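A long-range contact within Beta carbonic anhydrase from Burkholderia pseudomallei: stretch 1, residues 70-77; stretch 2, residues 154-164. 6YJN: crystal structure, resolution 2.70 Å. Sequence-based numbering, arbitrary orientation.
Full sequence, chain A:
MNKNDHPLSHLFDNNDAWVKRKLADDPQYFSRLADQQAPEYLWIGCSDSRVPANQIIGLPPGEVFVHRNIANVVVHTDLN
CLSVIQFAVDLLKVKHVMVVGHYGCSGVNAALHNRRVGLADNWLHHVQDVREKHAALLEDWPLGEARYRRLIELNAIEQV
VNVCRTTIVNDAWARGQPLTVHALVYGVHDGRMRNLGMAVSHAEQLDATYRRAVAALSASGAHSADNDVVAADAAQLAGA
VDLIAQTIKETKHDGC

Stretch 1, residues 70-77: IANVVVHT
Stretch 2, residues 154-164: LNAIEQVVNVC

An irregular segment lacks the regular backbone pairing of a strand or helix, and side chains of a neighbouring helix can bond to its polar groups. The contact between residues 70-77 and 154-164 illustrates the principle. The second stretch is helical throughout, with i to i+4 backbone bonds such as Q159 N to N155 O (3.1 Å). The first is neither helix nor strand: A71 (phi/psi 87/20) and N72 (45/59) have positive phi, V73 to V75 are extended (phi -108 to -82, psi 103 to 133), and H76 turns to -46/-35. Both stretches advance in the same general direction, with N72 CA 7.6 Å from A156 CA and V74 CA 5.3 Å from Q159 CA.

Three side-chain amides from the helix hydrogen-bond to this backbone. N155 (chi1 t, chi2 52°) gives ND2 to A71 O at 3.1 Å. Q159 (chi1 m, chi2 -32°, chi3 -80°) points sideways at CB, yet its end comes nearer, so that OE1 accepts from V74 N at 2.4 Å. N162 (chi1 m, chi2 -2°) acts on the other backbone group of V74, ND2 donating to V74 O at 2.4 Å. V74 thus has both backbone polar groups bound, through two very short bonds.

Proximity alone does not make a bond. N72 (chi1 p, chi2 -101°) places ND2 3.4 Å from N155 ND2, but both are donors; V74 O and Q159 OE1, 3.2 Å apart, are both acceptors.

Packing completes the contact, which buries 390 Å² in all. V74 and V163, both t, meet through CG2 and CG2 at 3.9 Å, while V74 CG1 lies 3.7 Å from N162 CB. Q159 CG also lies close to the backbone, 3.1 Å from N72 O. H76 (chi1 m, chi2 -42°) brings CE1 within 3.4 Å of N162 OD1, which approaches the ring obliquely. V75 CB points away from the helix.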

ATOM      1  N   ILE A  70       7.541 -11.089   2.985  1.00 80.54           N
ATOM      2  CA  ILE A  70       7.553 -12.411   2.377  1.00 72.29           C
ATOM      3  C   ILE A  70       8.185 -12.316   0.989  1.00 65.80           C
ATOM      4  O   ILE A  70       7.631 -11.687   0.093  1.00 79.53           O
ATOM      5  CB  ILE A  70       6.220 -13.215   2.472  1.00 69.41           C
ATOM      6  CG1 ILE A  70       5.808 -13.869   1.144  1.00 58.08           C
ATOM      7  CG2 ILE A  70       5.070 -12.445   3.124  1.00 63.32           C
ATOM      8  N   ALA A  71       9.408 -12.857   0.894  1.00 60.93           N
ATOM      9  CA  ALA A  71      10.202 -13.027  -0.315  1.00 57.11           C
ATOM     10  C   ALA A  71      11.025 -11.782  -0.618  1.00 64.01           C
ATOM     11  O   ALA A  71      11.463 -11.600  -1.757  1.00 61.92           O
ATOM     12  CB  ALA A  71       9.340 -13.422  -1.486  1.00 58.16           C
ATOM     13  N   ASN A  72      11.246 -10.939   0.402  1.00 63.91           N
ATOM     14  CA  ASN A  72      12.102  -9.773   0.233  1.00 69.44           C
ATOM     15  C   ASN A  72      11.761  -9.071  -1.084  1.00 70.87           C
ATOM     16  O   ASN A  72      12.596  -8.941  -1.968  1.00 66.07           O
ATOM     17  CB  ASN A  72      13.590 -10.134   0.306  1.00 71.31           C
ATOM     18  CG  ASN A  72      13.985 -11.280  -0.605  1.00 77.41           C
ATOM     19  OD1 ASN A  72      14.131 -12.412  -0.145  1.00 85.46           O
ATOM     20  ND2 ASN A  72      14.143 -11.009  -1.895  1.00 67.62           N
ATOM     21  N   VAL A  73      10.507  -8.637  -1.208  1.00 69.50           N
ATOM     22  CA  VAL A  73      10.016  -7.982  -2.403  1.00 67.16           C
ATOM     23  C   VAL A  73      10.021  -6.481  -2.131  1.00 72.32           C
ATOM     24  O   VAL A  73       9.554  -6.027  -1.080  1.00 78.98           O
ATOM     25  CB  VAL A  73       8.587  -8.477  -2.726  1.00 72.82           C
ATOM     26  CG1 VAL A  73       8.023  -7.877  -4.001  1.00 64.26           C
ATOM     27  CG2 VAL A  73       8.478  -9.996  -2.754  1.00 74.14           C
ATOM     28  N   VAL A  74      10.545  -5.720  -3.092  1.00 67.25           N
ATOM     29  CA  VAL A  74      10.442  -4.270  -3.063  1.00 71.55           C
ATOM     30  C   VAL A  74       9.446  -3.850  -4.140  1.00 72.95           C
ATOM     31  O   VAL A  74       9.783  -3.879  -5.324  1.00 82.49           O
ATOM     32  CB  VAL A  74      11.820  -3.600  -3.255  1.00 74.45           C
ATOM     33  CG1 VAL A  74      11.726  -2.095  -3.425  1.00 59.73           C
ATOM     34  CG2 VAL A  74      12.787  -3.948  -2.133  1.00 78.72           C
ATOM     35  N   VAL A  75       8.221  -3.501  -3.714  1.00 66.11           N
ATOM     36  CA  VAL A  75       7.210  -2.938  -4.599  1.00 69.26           C
ATOM     37  C   VAL A  75       7.463  -1.434  -4.763  1.00 74.17           C
ATOM     38  O   VAL A  75       7.717  -0.721  -3.788  1.00 77.47           O
ATOM     39  CB  VAL A  75       5.778  -3.249  -4.120  1.00 62.44           C
ATOM     40  CG1 VAL A  75       4.713  -2.626  -5.000  1.00 69.33           C
ATOM     41  CG2 VAL A  75       5.532  -4.735  -3.996  1.00 66.49           C
ATOM     42  N   HIS A  76       7.421  -0.977  -6.024  1.00 70.39           N
ATOM     43  CA  HIS A  76       7.613   0.412  -6.395  1.00 68.89           C
ATOM     44  C   HIS A  76       6.797   1.313  -5.473  1.00 73.95           C
ATOM     45  O   HIS A  76       7.206   2.427  -5.154  1.00 72.00           O
ATOM     46  CB  HIS A  76       7.101   0.620  -7.821  1.00 61.65           C
ATOM     47  CG  HIS A  76       7.938  -0.010  -8.872  1.00 64.34           C
ATOM     48  ND1 HIS A  76       9.314   0.026  -8.839  1.00 71.74           N
ATOM     49  CD2 HIS A  76       7.601  -0.635 -10.023  1.00 69.66           C
ATOM     50  CE1 HIS A  76       9.787  -0.587  -9.913  1.00 76.23           C
ATOM     51  NE2 HIS A  76       8.753  -0.998 -10.665  1.00 62.72           N
ATOM     52  N   THR A  77       5.625   0.815  -5.065  1.00 70.47           N
ATOM     53  CA  THR A  77       4.622   1.652  -4.435  1.00 71.17           C
ATOM     54  C   THR A  77       4.332   1.191  -3.004  1.00 71.21           C
ATOM     55  O   THR A  77       3.321   1.589  -2.429  1.00 73.05           O
ATOM     56  CB  THR A  77       3.373   1.716  -5.324  1.00 67.64           C
ATOM     57  OG1 THR A  77       3.106   0.363  -5.671  1.00 72.69           O
ATOM     58  CG2 THR A  77       3.594   2.487  -6.608  1.00 67.25           C
ATOM     59  N   LEU A 154      17.706 -14.346  -9.255  1.00 82.81           N
ATOM     60  CA  LEU A 154      17.042 -13.356 -10.083  1.00 73.38           C
ATOM     61  C   LEU A 154      16.105 -12.465  -9.271  1.00 72.80           C
ATOM     62  O   LEU A 154      16.175 -11.243  -9.384  1.00 66.83           O
ATOM     63  CB  LEU A 154      16.315 -14.102 -11.200  1.00 63.49           C
ATOM     64  CG  LEU A 154      17.283 -14.464 -12.317  1.00 70.65           C
ATOM     65  CD1 LEU A 154      16.740 -15.538 -13.240  1.00 73.57           C
ATOM     66  CD2 LEU A 154      17.676 -13.210 -13.075  1.00 60.36           C
ATOM     67  N   ASN A 155      15.227 -13.070  -8.459  1.00 71.86           N
ATOM     68  CA  ASN A 155      14.349 -12.280  -7.614  1.00 67.95           C
ATOM     69  C   ASN A 155      15.134 -11.194  -6.864  1.00 71.88           C
ATOM     70  O   ASN A 155      14.707 -10.044  -6.798  1.00 61.65           O
ATOM     71  CB  ASN A 155      13.513 -13.146  -6.681  1.00 68.83           C
ATOM     72  CG  ASN A 155      12.562 -12.319  -5.842  1.00 69.01           C
ATOM     73  OD1 ASN A 155      11.801 -11.503  -6.371  1.00 68.64           O
ATOM     74  ND2 ASN A 155      12.593 -12.534  -4.537  1.00 62.44           N
ATOM     75  N   ALA A 156      16.312 -11.532  -6.328  1.00 68.79           N
ATOM     76  CA  ALA A 156      17.023 -10.563  -5.502  1.00 69.58           C
ATOM     77  C   ALA A 156      17.616  -9.427  -6.344  1.00 76.61           C
ATOM     78  O   ALA A 156      17.771  -8.296  -5.864  1.00 81.72           O
ATOM     79  CB  ALA A 156      18.056 -11.244  -4.635  1.00 70.48           C
ATOM     80  N   ILE A 157      17.938  -9.730  -7.607  1.00 69.28           N
ATOM     81  CA  ILE A 157      18.504  -8.738  -8.511  1.00 64.36           C
ATOM     82  C   ILE A 157      17.425  -7.725  -8.894  1.00 64.41           C
ATOM     83  O   ILE A 157      17.639  -6.512  -8.842  1.00 64.59           O
ATOM     84  CB  ILE A 157      19.108  -9.424  -9.754  1.00 59.68           C
ATOM     85  CG1 ILE A 157      20.428 -10.133  -9.429  1.00 70.18           C
ATOM     86  CG2 ILE A 157      19.255  -8.430 -10.900  1.00 56.77           C
ATOM     87  CD1 ILE A 157      20.516 -11.566  -9.922  1.00 65.55           C
ATOM     88  N   GLU A 158      16.275  -8.253  -9.318  1.00 56.50           N
ATOM     89  CA  GLU A 158      15.177  -7.427  -9.754  1.00 54.03           C
ATOM     90  C   GLU A 158      14.845  -6.488  -8.601  1.00 66.32           C
ATOM     91  O   GLU A 158      14.879  -5.275  -8.760  1.00 66.66           O
ATOM     92  CB  GLU A 158      14.013  -8.333 -10.139  1.00 54.78           C
ATOM     93  N   GLN A 159      14.598  -7.055  -7.415  1.00 71.84           N
ATOM     94  CA  GLN A 159      14.248  -6.247  -6.260  1.00 73.36           C
ATOM     95  C   GLN A 159      15.227  -5.083  -6.141  1.00 75.19           C
ATOM     96  O   GLN A 159      14.822  -3.950  -5.891  1.00 70.84           O
ATOM     97  CB  GLN A 159      14.236  -7.096  -4.990  1.00 75.47           C
ATOM     98  CG  GLN A 159      13.095  -8.099  -4.953  1.00 81.46           C
ATOM     99  CD  GLN A 159      11.858  -7.596  -5.653  1.00 80.10           C
ATOM    100  OE1 GLN A 159      11.076  -6.821  -5.108  1.00 76.74           O
ATOM    101  NE2 GLN A 159      11.673  -8.042  -6.881  1.00 81.86           N
ATOM    102  N   VAL A 160      16.517  -5.380  -6.323  1.00 70.81           N
ATOM    103  CA  VAL A 160      17.528  -4.341  -6.294  1.00 68.42           C
ATOM    104  C   VAL A 160      17.242  -3.288  -7.366  1.00 74.41           C
ATOM    105  O   VAL A 160      17.260  -2.094  -7.065  1.00 78.12           O
ATOM    106  CB  VAL A 160      18.944  -4.933  -6.369  1.00 69.11           C
ATOM    107  CG1 VAL A 160      19.927  -4.017  -7.070  1.00 64.73           C
ATOM    108  CG2 VAL A 160      19.453  -5.265  -4.981  1.00 72.66           C
ATOM    109  N   VAL A 161      16.936  -3.713  -8.602  1.00 74.99           N
ATOM    110  CA  VAL A 161      16.576  -2.746  -9.635  1.00 76.57           C
ATOM    111  C   VAL A 161      15.501  -1.805  -9.076  1.00 69.48           C
ATOM    112  O   VAL A 161      15.542  -0.602  -9.303  1.00 66.34           O
ATOM    113  CB  VAL A 161      16.208  -3.382 -10.998  1.00 55.60           C
ATOM    114  N   ASN A 162      14.589  -2.363  -8.273  1.00 74.51           N
ATOM    115  CA  ASN A 162      13.451  -1.644  -7.718  1.00 79.74           C
ATOM    116  C   ASN A 162      13.926  -0.545  -6.768  1.00 77.54           C
ATOM    117  O   ASN A 162      13.487   0.600  -6.868  1.00 77.90           O
ATOM    118  CB  ASN A 162      12.466  -2.597  -7.034  1.00 81.27           C
ATOM    119  CG  ASN A 162      11.635  -3.405  -8.008  1.00 81.39           C
ATOM    120  OD1 ASN A 162      11.757  -3.243  -9.222  1.00 78.95           O
ATOM    121  ND2 ASN A 162      10.780  -4.270  -7.486  1.00 83.43           N
ATOM    122  N   VAL A 163      14.816  -0.924  -5.847  1.00 73.57           N
ATOM    123  CA  VAL A 163      15.441   0.005  -4.925  1.00 78.27           C
ATOM    124  C   VAL A 163      16.124   1.127  -5.705  1.00 91.55           C
ATOM    125  O   VAL A 163      15.997   2.305  -5.361  1.00 88.62           O
ATOM    126  CB  VAL A 163      16.487  -0.697  -4.047  1.00 67.13           C
ATOM    127  CG1 VAL A 163      17.174   0.312  -3.151  1.00 59.20           C
ATOM    128  CG2 VAL A 163      15.892  -1.829  -3.231  1.00 65.79           C
ATOM    129  N   CYS A 164      16.886   0.731  -6.734  1.00 91.84           N
ATOM    130  CA  CYS A 164      17.736   1.658  -7.459  1.00 77.08           C
ATOM    131  C   CYS A 164      16.871   2.607  -8.266  1.00 73.44           C
ATOM    132  O   CYS A 164      17.298   3.711  -8.581  1.00 87.86           O
ATOM    133  CB  CYS A 164      18.668   0.920  -8.407  1.00 86.88           C
ATOM    134  SG  CYS A 164      20.111   0.219  -7.570  1.00 85.99           S
TER